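Local coordinates for superoxide dismutase (PDB 4F2N), which catalyses the dismutation of superoxide to oxygen and hydrogen peroxide at an iron centre, as an iron superoxide dismutase of Leishmania major, at residues L87-I92 / K96-Q101; K80-I85 / N100-H105; K124-A129 / E219-M224; N128-A131 / S136-D139; V149-F152 / W156-L159. All blocks are in the same frame, centred on the assembly; numbering follows the deposited sequence.

Contact 1: residues L87-I92 / K96-Q101; sequences LATTGI and KVMFNQ
T89 and F99 bring the two segments closest: their CA atoms are 5.3 Å apart, where the end of helix 82-89 meets the start of helix 96-113. The threonine hydroxyl does the touching. T89 OG1 lies 3.4 Å from F99 CB. It comes in at the edge of the ring, close to its plane, with T89 OG1 3.5 Å from F99 CD1. It sits there because chi1 of 56° puts OG1 between the backbone N and the carbonyl carbon, and that hydroxyl is hydrogen-bonded to I85 O one turn back in its own helix. F99 therefore meets a hydroxyl already engaged elsewhere, and no hydrogen bond crosses the contact.

The other threonine branch serves a second neighbour: T89 CG2 packs 3.8 Å from M98 CE, the two side chains crossing at about a right angle. Farther out on the ring, T90 CB is 3.7 Å from F99 CE1, approaching obliquely. T90 has already left the helix, and a type II beta turn from T89 to I92, with G91 at positive phi, begins the connection to helix 96-113. Around this contact F99 also packs on I86 of helix 82-89, while M98 reaches both I85 and L70 of helix 52-71.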
# COMPACT_ATOMS: atom_id res chain seq x y z
N LEU B 87 4.76 18.73 10.41
CA LEU B 87 5.13 19.94 9.70
C LEU B 87 6.64 20.20 9.69
O LEU B 87 7.15 20.77 8.74
CB LEU B 87 4.36 21.16 10.24
CG LEU B 87 2.84 21.11 9.96
CD1 LEU B 87 2.17 22.32 10.61
CD2 LEU B 87 2.52 21.06 8.46
N ALA B 88 7.34 19.78 10.74
CA ALA B 88 8.79 19.97 10.85
C ALA B 88 9.57 18.93 10.03
O ALA B 88 10.74 19.14 9.70
CB ALA B 88 9.20 19.91 12.30
N THR B 89 8.94 17.81 9.67
CA THR B 89 9.63 16.72 8.95
C THR B 89 9.24 16.57 7.47
O THR B 89 9.99 15.96 6.69
CB THR B 89 9.47 15.36 9.67
OG1 THR B 89 8.07 15.04 9.85
CG2 THR B 89 10.17 15.38 11.03
N THR B 90 8.09 17.13 7.09
CA THR B 90 7.57 17.01 5.72
C THR B 90 8.57 17.54 4.69
O THR B 90 9.20 18.59 4.90
CB THR B 90 6.17 17.65 5.54
OG1 THR B 90 5.65 17.35 4.24
CG2 THR B 90 6.20 19.17 5.75
N GLY B 91 8.75 16.78 3.62
CA GLY B 91 9.65 17.17 2.54
C GLY B 91 11.14 17.19 2.87
O GLY B 91 11.92 17.64 2.05
N ILE B 92 11.53 16.68 4.04
CA ILE B 92 12.94 16.60 4.44
C ILE B 92 13.42 15.13 4.39
O ILE B 92 12.93 14.26 5.14
CB ILE B 92 13.18 17.20 5.84
CG1 ILE B 92 12.77 18.68 5.84
CG2 ILE B 92 14.63 17.02 6.29
CD1 ILE B 92 13.17 19.43 7.10
N LYS B 96 12.41 11.23 6.77
CA LYS B 96 11.28 10.46 6.20
C LYS B 96 10.71 9.42 7.16
O LYS B 96 9.49 9.20 7.24
CB LYS B 96 11.67 9.81 4.86
CG LYS B 96 10.46 9.38 4.01
CD LYS B 96 9.49 10.54 3.75
CE LYS B 96 8.15 10.09 3.18
NZ LYS B 96 8.29 9.59 1.78
N VAL B 97 11.60 8.75 7.90
CA VAL B 97 11.16 7.70 8.80
C VAL B 97 10.26 8.29 9.88
O VAL B 97 9.15 7.81 10.11
CB VAL B 97 12.35 6.90 9.38
CG1 VAL B 97 11.89 5.94 10.47
CG2 VAL B 97 13.03 6.11 8.26
N MET B 98 10.72 9.36 10.52
CA MET B 98 9.88 9.99 11.53
C MET B 98 8.61 10.60 10.93
O MET B 98 7.52 10.50 11.52
CB MET B 98 10.65 11.05 12.32
CG MET B 98 9.78 11.73 13.36
SD MET B 98 10.75 12.42 14.73
CE MET B 98 11.92 13.50 13.87
N PHE B 99 8.74 11.23 9.77
CA PHE B 99 7.54 11.80 9.11
C PHE B 99 6.46 10.72 8.97
O PHE B 99 5.31 10.92 9.34
CB PHE B 99 7.86 12.42 7.73
CG PHE B 99 6.63 12.78 6.94
CD1 PHE B 99 6.01 14.01 7.15
CD2 PHE B 99 6.05 11.87 6.06
CE1 PHE B 99 4.87 14.36 6.45
CE2 PHE B 99 4.89 12.20 5.37
CZ PHE B 99 4.30 13.45 5.59
N ASN B 100 6.85 9.57 8.43
CA ASN B 100 5.92 8.51 8.16
C ASN B 100 5.22 8.03 9.43
O ASN B 100 4.01 7.79 9.41
CB ASN B 100 6.59 7.33 7.43
CG ASN B 100 6.88 7.63 5.96
OD1 ASN B 100 6.26 8.50 5.34
ND2 ASN B 100 7.82 6.87 5.38
N GLN B 101 5.95 7.88 10.54
CA GLN B 101 5.31 7.37 11.77
C GLN B 101 4.38 8.45 12.35
O GLN B 101 3.28 8.15 12.82
CB GLN B 101 6.33 6.94 12.82
CG GLN B 101 7.36 5.93 12.31
CD GLN B 101 6.74 4.63 11.85
OE1 GLN B 101 6.07 3.92 12.61
NE2 GLN B 101 6.93 4.32 10.60

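Contact 2: residues K80-I85 / N100-H105; sequences KTIEEI and NQAAQH
Apolar packing joins I82 and I85 to A102, whose small side chain is consistent with the close approach of the two helices. The CA atoms of I82 and A102 are 6.2 Å apart. I85 CG2 rests 3.8 Å from A102 CB, and I82 CG2 lies alongside the same residue, nearest to its carbonyl, with 3.4 Å to A102 O. Chi1 of -59° turns I82 CG2 anti to its own backbone N and leaves CG1 for the other neighbour.

That neighbour is the H105 imidazole, the aromatic part of the contact. The two side chains cross at about a right angle, and H105 CD2 is 3.7 Å from I82 CG1. I82 CD1 reaches the same corner at the ring edge, in its plane. The polar side of the ring is used elsewhere: H105 ND1 is hydrogen-bonded to H63 NE2, a bond that should help fix the ring's rotation.

No hydrogen bond spans the segments. The polar term belongs to the start of helix 82-89, where T81 is the N-cap and its OG1 accepts from E84 N at 3.1 Å. All four touching residues are buried. Helix 52-71 completes the surroundings, with L70 against I82 and V67 against H105, so three helices of the alpha-hairpin domain meet here.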
# COMPACT_ATOMS: atom_id res chain seq x y z
N LYS B 80 4.58 18.86 22.60
CA LYS B 80 4.13 19.44 21.33
C LYS B 80 3.12 18.55 20.64
O LYS B 80 3.06 17.35 20.94
CB LYS B 80 5.33 19.68 20.42
CG LYS B 80 6.24 20.81 20.90
CD LYS B 80 7.61 20.66 20.26
CE LYS B 80 8.44 21.95 20.33
NZ LYS B 80 8.07 22.79 21.51
N THR B 81 2.34 19.12 19.72
CA THR B 81 1.41 18.31 18.91
C THR B 81 2.13 17.40 17.93
O THR B 81 3.25 17.70 17.44
CB THR B 81 0.40 19.17 18.09
OG1 THR B 81 1.13 20.03 17.19
CG2 THR B 81 -0.46 20.04 19.03
N ILE B 82 1.49 16.29 17.63
CA ILE B 82 1.94 15.41 16.56
C ILE B 82 2.01 16.18 15.23
O ILE B 82 2.95 16.00 14.47
CB ILE B 82 1.04 14.17 16.45
CG1 ILE B 82 1.04 13.38 17.79
CG2 ILE B 82 1.45 13.28 15.28
CD1 ILE B 82 2.40 12.88 18.24
N GLU B 83 1.05 17.06 14.97
CA GLU B 83 1.08 17.88 13.75
C GLU B 83 2.34 18.74 13.63
O GLU B 83 2.86 18.98 12.53
CB GLU B 83 -0.15 18.77 13.71
CG GLU B 83 -1.38 17.97 13.35
CD GLU B 83 -2.65 18.72 13.67
OE1 GLU B 83 -2.95 19.67 12.93
OE2 GLU B 83 -3.35 18.33 14.65
N GLU B 84 2.84 19.20 14.76
CA GLU B 84 4.09 19.95 14.73
C GLU B 84 5.24 19.06 14.21
O GLU B 84 6.09 19.50 13.43
CB GLU B 84 4.40 20.51 16.12
CG GLU B 84 5.65 21.36 16.18
CD GLU B 84 5.65 22.34 17.35
OE1 GLU B 84 4.58 22.64 17.95
OE2 GLU B 84 6.76 22.83 17.67
N ILE B 85 5.26 17.79 14.62
CA ILE B 85 6.29 16.87 14.11
C ILE B 85 6.14 16.67 12.57
O ILE B 85 7.11 16.75 11.83
CB ILE B 85 6.28 15.51 14.85
CG1 ILE B 85 6.42 15.69 16.38
CG2 ILE B 85 7.36 14.59 14.29
CD1 ILE B 85 6.31 14.41 17.18
N ASN B 100 6.85 9.57 8.43
CA ASN B 100 5.92 8.51 8.16
C ASN B 100 5.22 8.03 9.43
O ASN B 100 4.01 7.79 9.41
CB ASN B 100 6.59 7.33 7.43
CG ASN B 100 6.88 7.63 5.96
OD1 ASN B 100 6.26 8.50 5.34
ND2 ASN B 100 7.82 6.87 5.38
N GLN B 101 5.95 7.88 10.54
CA GLN B 101 5.31 7.37 11.77
C GLN B 101 4.38 8.45 12.35
O GLN B 101 3.28 8.15 12.82
CB GLN B 101 6.33 6.94 12.82
CG GLN B 101 7.36 5.93 12.31
CD GLN B 101 6.74 4.63 11.85
OE1 GLN B 101 6.07 3.92 12.61
NE2 GLN B 101 6.93 4.32 10.60
N ALA B 102 4.84 9.70 12.34
CA ALA B 102 4.04 10.82 12.91
C ALA B 102 2.77 11.07 12.11
O ALA B 102 1.65 11.14 12.69
CB ALA B 102 4.89 12.09 12.98
N ALA B 103 2.91 11.11 10.79
CA ALA B 103 1.73 11.28 9.90
C ALA B 103 0.78 10.09 10.04
O ALA B 103 -0.41 10.30 10.17
CB ALA B 103 2.15 11.49 8.45
N GLN B 104 1.29 8.85 10.00
CA GLN B 104 0.38 7.70 10.19
C GLN B 104 -0.32 7.71 11.55
O GLN B 104 -1.49 7.31 11.66
CB GLN B 104 1.10 6.35 9.96
CG GLN B 104 1.39 6.07 8.48
CD GLN B 104 0.11 5.82 7.66
OE1 GLN B 104 -0.60 6.77 7.28
NE2 GLN B 104 -0.18 4.56 7.38
N HIS B 105 0.39 8.15 12.60
CA HIS B 105 -0.25 8.27 13.92
C HIS B 105 -1.39 9.26 13.87
O HIS B 105 -2.52 8.96 14.29
CB HIS B 105 0.77 8.61 15.03
CG HIS B 105 0.15 8.87 16.39
ND1 HIS B 105 -0.90 8.15 16.87
CD2 HIS B 105 0.50 9.79 17.40
CE1 HIS B 105 -1.21 8.58 18.10
NE2 HIS B 105 -0.37 9.59 18.42

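Contact 3: residues K124-A129 / E219-M224; sequences KTLENA and EFVCHM
L126 points toward the neighbouring helix and lies over C222, the two CA atoms only 5.4 Å apart. Its CG stands anti to the backbone N (chi1 -176°), which carries the isobutyl group across toward helix 218-229 and divides its contacts. The base of the side chain meets the cysteine, L126 CB being 3.9 Å from C222 SG. The tip reaches back one residue, to V221: L126 CD2 sits 3.6 Å from V221 CG1, and the leucine and valine side chains cross at about a right angle. The same methyl, L126 CD2, lies over the cysteine backbone, 3.8 Å from C222 N.

C222 answers from the other side. Its thiol extends from helix 218-229 toward the backbone of the partner helix, with C222 SG 4.0 Å from L126 N and 4.1 Å from T125 CB. It thus fits beside the leucine and against the threonine, which lies at the more exposed margin. Every one of these meetings is van der Waals in kind, and no hydrogen bond crosses. Charge stays on the outer face of helix 124-134, where K124 NZ and E127 OE1 form a salt bridge of 2.9 Å, the amine meeting the oxygen from above the carboxylate plane.

Nearby, W218 and Y225 also pack on L126, while V221 turns to I187 and F188 of strand 185-191. With a closest approach of 9.3 Å and 70° between the short axes, this is a steeply crossed helix pair, part of the helical layer flanking the antiparallel sheet in the C-terminal alpha/beta domain of iron and manganese superoxide dismutases.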
# COMPACT_ATOMS: atom_id res chain seq x y z
N LYS B 124 -27.66 19.33 9.93
CA LYS B 124 -28.09 20.20 8.85
C LYS B 124 -26.99 21.16 8.35
O LYS B 124 -26.83 21.37 7.14
CB LYS B 124 -29.38 20.94 9.27
CG LYS B 124 -30.01 21.84 8.21
CD LYS B 124 -30.33 21.10 6.92
CE LYS B 124 -31.37 20.01 7.15
NZ LYS B 124 -31.72 19.37 5.85
N THR B 125 -26.20 21.72 9.27
CA THR B 125 -25.14 22.66 8.87
C THR B 125 -24.19 22.01 7.85
O THR B 125 -23.85 22.60 6.81
CB THR B 125 -24.33 23.16 10.09
OG1 THR B 125 -25.19 23.93 10.92
CG2 THR B 125 -23.15 24.06 9.65
N LEU B 126 -23.80 20.78 8.16
CA LEU B 126 -22.86 20.03 7.31
C LEU B 126 -23.50 19.63 6.00
O LEU B 126 -22.89 19.78 4.94
CB LEU B 126 -22.30 18.81 8.05
CG LEU B 126 -21.23 18.02 7.27
CD1 LEU B 126 -20.06 18.89 6.84
CD2 LEU B 126 -20.76 16.84 8.11
N GLU B 127 -24.74 19.12 6.07
CA GLU B 127 -25.49 18.75 4.88
C GLU B 127 -25.55 19.91 3.86
O GLU B 127 -25.25 19.71 2.68
CB GLU B 127 -26.91 18.32 5.24
CG GLU B 127 -27.67 17.72 4.07
CD GLU B 127 -29.01 17.15 4.50
OE1 GLU B 127 -29.48 17.49 5.61
OE2 GLU B 127 -29.59 16.37 3.72
N ASN B 128 -25.94 21.10 4.33
CA ASN B 128 -25.99 22.30 3.50
C ASN B 128 -24.63 22.62 2.86
O ASN B 128 -24.56 22.95 1.68
CB ASN B 128 -26.49 23.52 4.31
CG ASN B 128 -27.94 23.40 4.73
OD1 ASN B 128 -28.73 22.66 4.13
ND2 ASN B 128 -28.32 24.14 5.77
N ALA B 129 -23.56 22.52 3.65
CA ALA B 129 -22.21 22.86 3.17
C ALA B 129 -21.74 21.89 2.09
O ALA B 129 -21.16 22.30 1.09
CB ALA B 129 -21.22 22.87 4.32
N GLU B 219 -21.34 14.00 13.34
CA GLU B 219 -21.25 15.07 14.35
C GLU B 219 -19.80 15.55 14.53
O GLU B 219 -19.54 16.76 14.66
CB GLU B 219 -21.89 14.62 15.67
CG GLU B 219 -23.38 14.36 15.50
CD GLU B 219 -24.06 13.84 16.76
OE1 GLU B 219 -23.49 13.99 17.86
OE2 GLU B 219 -25.18 13.29 16.65
N PHE B 220 -18.85 14.62 14.54
CA PHE B 220 -17.44 15.00 14.60
C PHE B 220 -17.06 15.73 13.32
O PHE B 220 -16.37 16.74 13.38
CB PHE B 220 -16.52 13.79 14.81
CG PHE B 220 -15.07 14.13 14.67
CD1 PHE B 220 -14.39 14.78 15.72
CD2 PHE B 220 -14.38 13.83 13.49
CE1 PHE B 220 -13.05 15.10 15.59
CE2 PHE B 220 -13.03 14.16 13.37
CZ PHE B 220 -12.37 14.78 14.42
N VAL B 221 -17.47 15.21 12.17
CA VAL B 221 -17.14 15.85 10.89
C VAL B 221 -17.70 17.29 10.91
O VAL B 221 -17.02 18.24 10.51
CB VAL B 221 -17.69 15.07 9.67
CG1 VAL B 221 -17.34 15.80 8.38
CG2 VAL B 221 -17.13 13.64 9.65
N CYS B 222 -18.94 17.45 11.38
CA CYS B 222 -19.54 18.80 11.42
C CYS B 222 -18.81 19.74 12.39
O CYS B 222 -18.60 20.93 12.09
CB CYS B 222 -21.03 18.70 11.75
SG CYS B 222 -21.88 20.29 11.62
N HIS B 223 -18.42 19.22 13.56
CA HIS B 223 -17.59 19.97 14.51
C HIS B 223 -16.30 20.44 13.85
O HIS B 223 -15.91 21.60 13.98
CB HIS B 223 -17.26 19.11 15.75
CG HIS B 223 -16.36 19.82 16.76
ND1 HIS B 223 -16.84 20.71 17.66
CD2 HIS B 223 -14.98 19.74 16.98
CE1 HIS B 223 -15.82 21.17 18.42
NE2 HIS B 223 -14.68 20.58 18.00
N MET B 224 -15.65 19.53 13.12
CA MET B 224 -14.44 19.90 12.37
C MET B 224 -14.72 20.97 11.31
O MET B 224 -13.95 21.91 11.12
CB MET B 224 -13.83 18.64 11.71
CG MET B 224 -13.23 17.63 12.71
SD MET B 224 -11.99 18.35 13.82
CE MET B 224 -10.87 19.17 12.70

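Contact 4: residues N128-A131 / S136-D139; sequences NAIA and SVDD
This is a short apolar contact between consecutive helices, the last turns of helix 124-134 and the first turn of helix 137-149, in the C-terminal domain. I130 carries it: I130 CG2, anti to the backbone N with CG1 swung beside that nitrogen (chi1 -68°), lies 4.0 Å from V137 CA and 4.1 Å from V137 CG2. The two branched side chains meet at an oblique angle. Next to them the backbones themselves come together, for A131 and S136 have their CA atoms 4.0 Å apart and A131 CB is equally close to S136 CA. No hydrogen bond crosses.

The polar work is done within the second segment. S136 is the N-cap of helix 137-149, its OG accepting from D139 N at 3.1 Å with a nearly straight N-H...O angle of 167°. The same OG gives a weak bond back to D139 OD2. S136 CB is directed away from helix 124-134, and OG caps the first turn of its own helix.

M122, in the loop leading to helix 124-134, packs against both I130 and V137 and so bridges the pair. One turn earlier on helix 124-134, L126 packs against helix 218-229.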
# COMPACT_ATOMS: atom_id res chain seq x y z
N ASN B 128 -25.94 21.10 4.33
CA ASN B 128 -25.99 22.30 3.50
C ASN B 128 -24.63 22.62 2.86
O ASN B 128 -24.56 22.95 1.68
CB ASN B 128 -26.49 23.52 4.31
CG ASN B 128 -27.94 23.40 4.73
OD1 ASN B 128 -28.73 22.66 4.13
ND2 ASN B 128 -28.32 24.14 5.77
N ALA B 129 -23.56 22.52 3.65
CA ALA B 129 -22.21 22.86 3.17
C ALA B 129 -21.74 21.89 2.09
O ALA B 129 -21.16 22.30 1.09
CB ALA B 129 -21.22 22.87 4.32
N ILE B 130 -21.99 20.60 2.32
CA ILE B 130 -21.64 19.56 1.34
C ILE B 130 -22.47 19.75 0.05
O ILE B 130 -21.92 19.71 -1.06
CB ILE B 130 -21.78 18.13 1.93
CG1 ILE B 130 -20.70 17.93 3.00
CG2 ILE B 130 -21.68 17.06 0.84
CD1 ILE B 130 -20.75 16.62 3.75
N ALA B 131 -23.77 20.00 0.20
CA ALA B 131 -24.60 20.21 -1.01
C ALA B 131 -24.20 21.48 -1.75
O ALA B 131 -24.22 21.52 -2.98
CB ALA B 131 -26.09 20.23 -0.66
N SER B 136 -25.11 17.82 -4.01
CA SER B 136 -25.88 17.04 -3.02
C SER B 136 -24.93 16.13 -2.24
O SER B 136 -23.78 15.91 -2.67
CB SER B 136 -26.94 16.17 -3.70
OG SER B 136 -26.33 15.07 -4.36
N VAL B 137 -25.41 15.58 -1.13
CA VAL B 137 -24.61 14.62 -0.34
C VAL B 137 -24.34 13.36 -1.18
O VAL B 137 -23.22 12.83 -1.18
CB VAL B 137 -25.29 14.30 1.03
CG1 VAL B 137 -24.63 13.12 1.72
CG2 VAL B 137 -25.27 15.53 1.94
N ASP B 138 -25.35 12.90 -1.91
CA ASP B 138 -25.18 11.73 -2.79
C ASP B 138 -24.06 11.91 -3.83
O ASP B 138 -23.24 11.00 -4.03
CB ASP B 138 -26.49 11.35 -3.47
CG ASP B 138 -27.55 10.88 -2.47
OD1 ASP B 138 -27.21 10.50 -1.33
OD2 ASP B 138 -28.75 10.88 -2.83
N ASP B 139 -24.02 13.08 -4.48
CA ASP B 139 -22.97 13.39 -5.45
C ASP B 139 -21.57 13.47 -4.78
O ASP B 139 -20.57 12.97 -5.34
CB ASP B 139 -23.26 14.67 -6.23
CG ASP B 139 -24.49 14.57 -7.15
OD1 ASP B 139 -24.76 13.54 -7.78
OD2 ASP B 139 -25.20 15.58 -7.26

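Contact 5: residues V149-F152 / W156-L159; sequences VNNF and WTWL
N151 meets W156 at the start of the central strand of the three-stranded antiparallel sheet of the C-terminal alpha/beta domain, where the loop after helix 137-149 turns into strand 155-161. The close part of the contact is one amide group. The asparagine side chain points toward the strand, its CG anti to the backbone N (chi1 -163°), which brings ND2 up to the strand backbone. That amide is not bonded across the contact; its hydrogen bond goes to T173 O on strand 168-174, whose backbone also pairs with W156. N151 thus ties the loop to the neighbouring strand, while N151 O accepts a hydrogen bond from R205 NH1.

The rest is loose. T157 comes no nearer than 4.5 Å, from T157 OG1 to N151 ND2, and F152 takes no part here, meeting W193 of the second subunit edge-to-face. W156 CB leaves the strand on the side away from the loop, and the indole packs edge-to-face with H108, an iron ligand, and against D191, another. W156 NE1 is hydrogen-bonded to Q104. The side chain of W156 is about 4 Å from the bound iron. In the contact itself, N151 ND2 stands 3.5 Å from W156 N and 3.6 Å from W156 O.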
# COMPACT_ATOMS: atom_id res chain seq x y z
N VAL B 149 -11.32 4.59 -4.55
CA VAL B 149 -11.12 3.42 -5.41
C VAL B 149 -9.89 3.62 -6.31
O VAL B 149 -9.08 2.70 -6.49
CB VAL B 149 -12.36 3.17 -6.28
CG1 VAL B 149 -12.03 2.22 -7.45
CG2 VAL B 149 -13.45 2.56 -5.41
N ASN B 150 -9.77 4.82 -6.85
CA ASN B 150 -8.73 5.15 -7.80
C ASN B 150 -7.38 5.49 -7.19
O ASN B 150 -6.43 5.74 -7.91
CB ASN B 150 -9.17 6.33 -8.66
CG ASN B 150 -10.28 5.97 -9.62
OD1 ASN B 150 -10.50 4.81 -9.95
ND2 ASN B 150 -10.97 6.98 -10.10
N ASN B 151 -7.29 5.53 -5.86
CA ASN B 151 -6.03 5.90 -5.21
C ASN B 151 -5.06 4.71 -5.29
O ASN B 151 -5.19 3.75 -4.52
CB ASN B 151 -6.27 6.29 -3.76
CG ASN B 151 -5.12 7.06 -3.18
OD1 ASN B 151 -4.34 7.63 -3.91
ND2 ASN B 151 -5.06 7.14 -1.87
N PHE B 152 -4.11 4.77 -6.22
CA PHE B 152 -3.28 3.58 -6.51
C PHE B 152 -2.37 3.29 -5.34
O PHE B 152 -1.65 4.19 -4.88
CB PHE B 152 -2.42 3.79 -7.77
CG PHE B 152 -1.71 2.55 -8.23
CD1 PHE B 152 -2.42 1.47 -8.73
CD2 PHE B 152 -0.34 2.46 -8.17
CE1 PHE B 152 -1.76 0.32 -9.17
CE2 PHE B 152 0.33 1.32 -8.61
CZ PHE B 152 -0.38 0.25 -9.09
N TRP B 156 -4.85 7.48 1.65
CA TRP B 156 -5.97 8.09 2.36
C TRP B 156 -6.74 8.95 1.39
O TRP B 156 -6.15 9.61 0.49
CB TRP B 156 -5.43 8.98 3.52
CG TRP B 156 -4.63 8.19 4.53
CD1 TRP B 156 -3.27 7.86 4.48
CD2 TRP B 156 -5.12 7.61 5.79
NE1 TRP B 156 -2.90 7.12 5.58
CE2 TRP B 156 -3.98 6.91 6.39
CE3 TRP B 156 -6.36 7.58 6.45
CZ2 TRP B 156 -4.07 6.27 7.60
CZ3 TRP B 156 -6.45 6.89 7.69
CH2 TRP B 156 -5.34 6.26 8.24
N THR B 157 -8.05 8.97 1.58
CA THR B 157 -8.91 9.89 0.85
C THR B 157 -9.57 10.83 1.87
O THR B 157 -10.06 10.39 2.93
CB THR B 157 -9.97 9.12 0.05
OG1 THR B 157 -9.28 8.28 -0.88
CG2 THR B 157 -10.87 10.07 -0.74
N TRP B 158 -9.61 12.11 1.53
CA TRP B 158 -9.94 13.16 2.50
C TRP B 158 -11.01 14.06 2.00
O TRP B 158 -11.07 14.36 0.80
CB TRP B 158 -8.70 14.06 2.66
CG TRP B 158 -7.46 13.34 3.12
CD1 TRP B 158 -6.47 12.73 2.33
CD2 TRP B 158 -7.01 13.16 4.51
NE1 TRP B 158 -5.49 12.20 3.12
CE2 TRP B 158 -5.74 12.40 4.43
CE3 TRP B 158 -7.51 13.53 5.77
CZ2 TRP B 158 -5.01 12.05 5.57
CZ3 TRP B 158 -6.78 13.15 6.92
CH2 TRP B 158 -5.54 12.44 6.81
N LEU B 159 -11.82 14.55 2.92
CA LEU B 159 -12.63 15.76 2.68
C LEU B 159 -12.00 16.87 3.52
O LEU B 159 -11.84 16.73 4.74
CB LEU B 159 -14.10 15.54 3.09
CG LEU B 159 -15.08 16.72 2.94
CD1 LEU B 159 -15.25 17.12 1.48
CD2 LEU B 159 -16.44 16.31 3.52

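In the fold
Contacts 1 and 2 join the same two helices, 82-89 and 96-113, with centres 8 Å apart: contact 2 is fully buried, while contact 1 lies at the partly exposed turn between them. Contacts 3 and 4 likewise share helix 124-134, contact 3 buried against helix 218-229 and contact 4 nearer the surface. None of the four has a hydrogen bond across its segments, and packing by apolar groups dominates; in contacts 2 and 4 an N-cap hydroxyl caps one helix. Contact 5 differs, a polar amide against the strand whose W156 side chain lies about 4 Å from the iron. It meets contact 2 through Q104 OE1 and W156 NE1, 2.9 Å apart, linking the two domains.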